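Local coordinates for protein Bug27 (Bordetella pertussis, PDB 2QPQ) that probably captures a small solute in the periplasm by closing its two lobes round it, as a Venus-flytrap binding protein of the Bug family, at residues K8-I13 and D64-L69; V131-C136 and M157-Y162. One frame throughout, in Å; residues are numbered along the deposited sequence.

Contact 1. Residues K8-I13 and D64-L69; sequences KPLDII and DGYSLL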
loop_
_atom_site.group_PDB
_atom_site.type_symbol
_atom_site.label_atom_id
_atom_site.label_comp_id
_atom_site.label_asym_id
_atom_site.label_seq_id
_atom_site.Cartn_x
_atom_site.Cartn_y
_atom_site.Cartn_z
ATOM N N LYS A 8 29.174 7.695 0.494
ATOM C CA LYS A 8 29.223 6.373 1.076
ATOM C C LYS A 8 27.908 5.731 0.600
ATOM O O LYS A 8 27.086 6.409 -0.060
ATOM C CB LYS A 8 29.312 6.445 2.617
ATOM C CG LYS A 8 28.100 7.086 3.279
ATOM C CD LYS A 8 28.305 7.337 4.762
ATOM C CE LYS A 8 26.990 7.719 5.409
ATOM N NZ LYS A 8 27.194 8.305 6.770
ATOM N N PRO A 9 27.716 4.419 0.885
ATOM C CA PRO A 9 26.462 3.771 0.501
ATOM C C PRO A 9 25.255 4.517 1.079
ATOM O O PRO A 9 25.370 5.140 2.128
ATOM C CB PRO A 9 26.565 2.391 1.149
ATOM C CG PRO A 9 28.050 2.124 1.258
ATOM C CD PRO A 9 28.659 3.479 1.529
ATOM N N LEU A 10 24.137 4.477 0.365
ATOM C CA LEU A 10 22.837 4.780 0.954
ATOM C C LEU A 10 22.352 3.535 1.700
ATOM O O LEU A 10 22.768 2.409 1.423
ATOM C CB LEU A 10 21.816 5.212 -0.110
ATOM C CG LEU A 10 21.772 6.607 -0.735
ATOM C CD1 LEU A 10 23.087 7.312 -0.912
ATOM C CD2 LEU A 10 20.998 6.509 -2.053
ATOM N N ASP A 11 21.500 3.753 2.685
ATOM C CA ASP A 11 20.933 2.667 3.467
ATOM C C ASP A 11 19.427 2.855 3.339
ATOM O O ASP A 11 18.890 3.829 3.819
ATOM C CB ASP A 11 21.382 2.827 4.913
ATOM C CG ASP A 11 20.905 1.691 5.812
ATOM O OD1 ASP A 11 20.520 0.603 5.278
ATOM O OD2 ASP A 11 20.945 1.876 7.052
ATOM N N ILE A 12 18.767 1.960 2.618
ATOM C CA ILE A 12 17.344 2.092 2.347
ATOM C C ILE A 12 16.688 1.054 3.247
ATOM O O ILE A 12 16.946 -0.151 3.106
ATOM C CB ILE A 12 17.021 1.817 0.857
ATOM C CG1 ILE A 12 17.664 2.879 -0.055
ATOM C CG2 ILE A 12 15.507 1.746 0.596
ATOM C CD1 ILE A 12 17.521 2.516 -1.545
ATOM N N ILE A 13 15.860 1.524 4.170
ATOM C CA ILE A 13 15.262 0.630 5.171
ATOM C C ILE A 13 13.849 0.361 4.730
ATOM O O ILE A 13 13.045 1.290 4.570
ATOM C CB ILE A 13 15.285 1.244 6.610
ATOM C CG1 ILE A 13 16.717 1.634 7.086
ATOM C CG2 ILE A 13 14.568 0.294 7.591
ATOM C CD1 ILE A 13 17.721 0.518 7.032
ATOM N N ASP A 64 20.926 13.590 6.370
ATOM C CA ASP A 64 21.984 13.889 5.380
ATOM C C ASP A 64 21.719 13.215 4.038
ATOM O O ASP A 64 22.474 13.386 3.053
ATOM C CB ASP A 64 23.356 13.508 5.920
ATOM C CG ASP A 64 23.424 12.071 6.411
ATOM O OD1 ASP A 64 22.485 11.262 6.211
ATOM O OD2 ASP A 64 24.454 11.734 7.004
ATOM N N GLY A 65 20.602 12.494 3.973
ATOM C CA GLY A 65 20.283 11.802 2.746
ATOM C C GLY A 65 20.791 10.375 2.587
ATOM O O GLY A 65 20.482 9.721 1.591
ATOM N N TYR A 66 21.544 9.878 3.557
ATOM C CA TYR A 66 22.148 8.552 3.432
ATOM C C TYR A 66 21.284 7.450 4.046
ATOM O O TYR A 66 21.601 6.279 3.938
ATOM C CB TYR A 66 23.552 8.542 4.055
ATOM C CG TYR A 66 24.512 9.314 3.203
ATOM C CD1 TYR A 66 25.035 8.753 2.047
ATOM C CD2 TYR A 66 24.869 10.616 3.539
ATOM C CE1 TYR A 66 25.905 9.479 1.234
ATOM C CE2 TYR A 66 25.742 11.335 2.767
ATOM C CZ TYR A 66 26.250 10.767 1.601
ATOM O OH TYR A 66 27.127 11.510 0.834
ATOM N N SER A 67 20.215 7.853 4.717
ATOM C CA SER A 67 19.299 6.928 5.375
ATOM C C SER A 67 17.906 7.248 4.872
ATOM O O SER A 67 17.392 8.367 5.054
ATOM C CB SER A 67 19.332 7.061 6.903
ATOM O OG SER A 67 20.654 6.836 7.404
ATOM N N LEU A 68 17.278 6.252 4.265
ATOM C CA LEU A 68 15.952 6.443 3.687
ATOM C C LEU A 68 15.032 5.335 4.182
ATOM O O LEU A 68 15.495 4.264 4.584
ATOM C CB LEU A 68 16.013 6.408 2.155
ATOM C CG LEU A 68 16.802 7.495 1.425
ATOM C CD1 LEU A 68 18.222 6.992 1.258
ATOM C CD2 LEU A 68 16.167 7.704 0.031
ATOM N N LEU A 69 13.738 5.613 4.171
ATOM C CA LEU A 69 12.732 4.668 4.612
ATOM C C LEU A 69 11.826 4.378 3.436
ATOM O O LEU A 69 11.236 5.294 2.880
ATOM C CB LEU A 69 11.909 5.267 5.768
ATOM C CG LEU A 69 10.963 4.231 6.393
ATOM C CD1 LEU A 69 11.747 3.165 7.216
ATOM C CD2 LEU A 69 9.933 4.985 7.267
HETATM O O HOH W 1 25.020 9.324 7.972
#
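With Lys8 CG set between its own backbone N and carbonyl carbon (chi1 63°) and Tyr66 CG anti to its carbonyl carbon (chi1 -72°), the extended lysine chain runs across one face of the tyrosine ring. Lys8 CG sits 4.1 Å from the ring centroid in a CH-pi contact, and Lys8 CE lies 3.7 Å from Tyr66 CG. Beyond the ring, Lys8 NZ stays 4.4 Å from Asp64 OD2, too far for a salt bridge; a water spans the gap, accepting from the ammonium and donating to the carboxylate at 2.7 Å from each of Lys8 NZ and Asp64 OD2. Asp64 has a second task: its OD1 takes the backbone N-H of Tyr66, closing an Asx turn just before the strand. Tyr66 OH bonds to the backbone N of Asn7, which ties down the far end of the ring, and Leu10 CD1 packs 3.8 Å from Tyr66 CD1, the two side chains crossing at about a right angle.

From here the strands run parallel. Tyr66 O accepts from Asp11 N, Asp11 O from Leu68 N (2.9 Å between Asp11 O and Leu68 N, N-H...O 166°), and Leu68 O from Ile13 N. On one face of the sheet Leu10 CG meets Leu68 CD1 at 4.1 Å, with Ile12 beside them and strand 227-235 touching Ile12 and Leu68. The other face carries Ile13 CG2 against Leu69 CD1 under helix 52-59, and nearer the strand starts Arg61 reaches both Asp11 OD2 and Ser67 OG. Strand 10-14 is flanked by strands 41-45 and 67-72, all parallel with helices in the connections, the alpha/beta build of a periplasmic binding-protein lobe.

Contact 2. Residues V131-C136 and M157-Y162; sequences VTYGSC and MVHVPY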
loop_
_atom_site.group_PDB
_atom_site.type_symbol
_atom_site.label_atom_id
_atom_site.label_comp_id
_atom_site.label_asym_id
_atom_site.label_seq_id
_atom_site.Cartn_x
_atom_site.Cartn_y
_atom_site.Cartn_z
ATOM N N VAL A 131 -20.665 -12.553 6.390
ATOM C CA VAL A 131 -19.813 -12.329 5.211
ATOM C C VAL A 131 -18.431 -11.874 5.711
ATOM O O VAL A 131 -18.287 -10.771 6.247
ATOM C CB VAL A 131 -20.448 -11.287 4.269
ATOM C CG1 VAL A 131 -19.644 -11.114 2.943
ATOM C CG2 VAL A 131 -21.899 -11.672 3.964
ATOM N N THR A 132 -17.432 -12.749 5.564
ATOM C CA THR A 132 -16.078 -12.470 6.022
ATOM C C THR A 132 -15.288 -12.081 4.797
ATOM O O THR A 132 -15.615 -12.491 3.689
ATOM C CB THR A 132 -15.464 -13.732 6.654
ATOM O OG1 THR A 132 -15.648 -14.839 5.745
ATOM C CG2 THR A 132 -16.179 -14.059 7.969
ATOM N N TYR A 133 -14.265 -11.260 4.991
ATOM C CA TYR A 133 -13.326 -10.960 3.931
ATOM C C TYR A 133 -11.933 -11.092 4.474
ATOM O O TYR A 133 -11.632 -10.565 5.549
ATOM C CB TYR A 133 -13.563 -9.550 3.384
ATOM C CG TYR A 133 -13.238 -8.365 4.303
ATOM C CD1 TYR A 133 -12.022 -7.696 4.187
ATOM C CD2 TYR A 133 -14.151 -7.895 5.233
ATOM C CE1 TYR A 133 -11.698 -6.625 5.003
ATOM C CE2 TYR A 133 -13.840 -6.789 6.076
ATOM C CZ TYR A 133 -12.617 -6.169 5.923
ATOM O OH TYR A 133 -12.280 -5.087 6.660
ATOM N N GLY A 134 -11.078 -11.780 3.740
ATOM C CA GLY A 134 -9.651 -11.801 4.094
ATOM C C GLY A 134 -8.972 -10.481 3.730
ATOM O O GLY A 134 -9.484 -9.726 2.903
ATOM N N SER A 135 -7.859 -10.158 4.394
ATOM C CA SER A 135 -6.999 -9.069 3.943
ATOM C C SER A 135 -5.552 -9.482 4.087
ATOM O O SER A 135 -5.281 -10.521 4.641
ATOM C CB SER A 135 -7.245 -7.775 4.741
ATOM O OG SER A 135 -6.561 -7.840 5.976
ATOM N N CYS A 136 -4.650 -8.610 3.633
ATOM C CA CYS A 136 -3.202 -8.773 3.705
ATOM C C CYS A 136 -2.661 -8.515 5.140
ATOM O O CYS A 136 -1.476 -8.680 5.385
ATOM C CB CYS A 136 -2.544 -7.815 2.648
ATOM S SG CYS A 136 -3.098 -8.356 0.989
ATOM N N MET A 157 -19.439 -6.598 6.826
ATOM C CA MET A 157 -18.475 -7.645 6.499
ATOM C C MET A 157 -17.513 -7.781 7.668
ATOM O O MET A 157 -17.150 -6.771 8.277
ATOM C CB MET A 157 -17.658 -7.300 5.257
ATOM C CG MET A 157 -18.491 -7.089 4.000
ATOM S SD MET A 157 -17.390 -6.671 2.632
ATOM C CE MET A 157 -16.528 -5.231 3.246
ATOM N N VAL A 158 -17.085 -9.016 7.928
ATOM C CA VAL A 158 -16.213 -9.324 9.053
ATOM C C VAL A 158 -14.789 -9.589 8.561
ATOM O O VAL A 158 -14.562 -10.490 7.756
ATOM C CB VAL A 158 -16.723 -10.553 9.834
ATOM C CG1 VAL A 158 -15.652 -11.020 10.906
ATOM C CG2 VAL A 158 -18.073 -10.236 10.475
ATOM N N HIS A 159 -13.840 -8.815 9.079
ATOM C CA HIS A 159 -12.448 -8.894 8.612
ATOM C C HIS A 159 -11.743 -10.105 9.194
ATOM O O HIS A 159 -11.782 -10.363 10.424
ATOM C CB HIS A 159 -11.721 -7.600 8.984
ATOM C CG HIS A 159 -10.234 -7.649 8.836
ATOM N ND1 HIS A 159 -9.595 -7.957 7.652
ATOM C CD2 HIS A 159 -9.254 -7.391 9.732
ATOM C CE1 HIS A 159 -8.282 -7.881 7.826
ATOM N NE2 HIS A 159 -8.055 -7.541 9.079
ATOM N N VAL A 160 -11.097 -10.859 8.314
ATOM C CA VAL A 160 -10.271 -11.960 8.760
ATOM C C VAL A 160 -8.853 -11.677 8.219
ATOM O O VAL A 160 -8.636 -11.646 6.987
ATOM C CB VAL A 160 -10.831 -13.332 8.249
ATOM C CG1 VAL A 160 -9.850 -14.476 8.611
ATOM C CG2 VAL A 160 -12.305 -13.624 8.775
ATOM N N PRO A 161 -7.892 -11.392 9.120
ATOM C CA PRO A 161 -6.591 -11.000 8.623
ATOM C C PRO A 161 -5.739 -12.204 8.246
ATOM O O PRO A 161 -5.829 -13.252 8.893
ATOM C CB PRO A 161 -5.972 -10.261 9.810
ATOM C CG PRO A 161 -6.571 -10.997 11.028
ATOM C CD PRO A 161 -7.971 -11.332 10.600
ATOM N N TYR A 162 -4.891 -12.007 7.236
ATOM C CA TYR A 162 -3.857 -12.970 6.879
ATOM C C TYR A 162 -2.471 -12.349 7.011
ATOM O O TYR A 162 -2.310 -11.136 6.987
ATOM C CB TYR A 162 -4.062 -13.459 5.422
ATOM C CG TYR A 162 -5.268 -14.394 5.325
ATOM C CD1 TYR A 162 -5.105 -15.756 5.322
ATOM C CD2 TYR A 162 -6.571 -13.882 5.279
ATOM C CE1 TYR A 162 -6.211 -16.619 5.240
ATOM C CE2 TYR A 162 -7.693 -14.740 5.217
ATOM C CZ TYR A 162 -7.488 -16.096 5.213
ATOM O OH TYR A 162 -8.556 -16.949 5.188
#
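Tyr133 gives up the most surface here, followed by Met157 and His159, in a parallel strand pair joined by helix 141-153: a beta-alpha-beta unit. The Tyr133 ring, brought round by a chi1 of 68° that places CG between the backbone N and carbonyl carbon, lies over the next strand. His159 CA comes over one face, 3.9 Å from the ring centroid, offset toward the rim as a CH-pi contact, while His159 CB touches Tyr133 OH at 3.5 Å. That hydroxyl is buried but satisfied, bonding to Glu147 and to the backbone O of His143 on the helix. Met157 comes across the tyrosine at about a right angle, CB 3.6 Å from Tyr133 CD2; with its chain extended to SD (chi2 179°), the sulfur lies 5.1 Å from the Tyr133 centroid, an oblique Met-aromatic contact, and the bend at chi3 turns CE back toward Tyr133 CD2.

Five backbone bonds run beneath, from Val158 N to Val131 O at one end to Tyr162 N to Ser135 O at the other. Past them, Cys136 is disulfide-bonded to Cys165. On the face opposite Tyr133, Gly134 lets the Tyr162 ring come close edge-on: Tyr162 CE2 stands 3.7 Å from Gly134 CA.

Contacts 1 and 2 are both parallel strand pairs, yet they share no strand and lie on opposite sides of the chain's centre, with centres 36 Å apart and nearest atoms about 18 Å apart. Both are partly buried. Contact 1 has an exposed, water-bridged lysine-aspartate end and a buried aliphatic stretch of leucine and isoleucine; contact 2 buries an aromatic and sulfur-containing cluster against its own connecting helix, with valines and threonine toward the outer face. Helices and a further strand separate the paired strands of contact 1, whereas a single helix links those of contact 2. The long strands 93-109 and 227-235 connect their regions within one sheet.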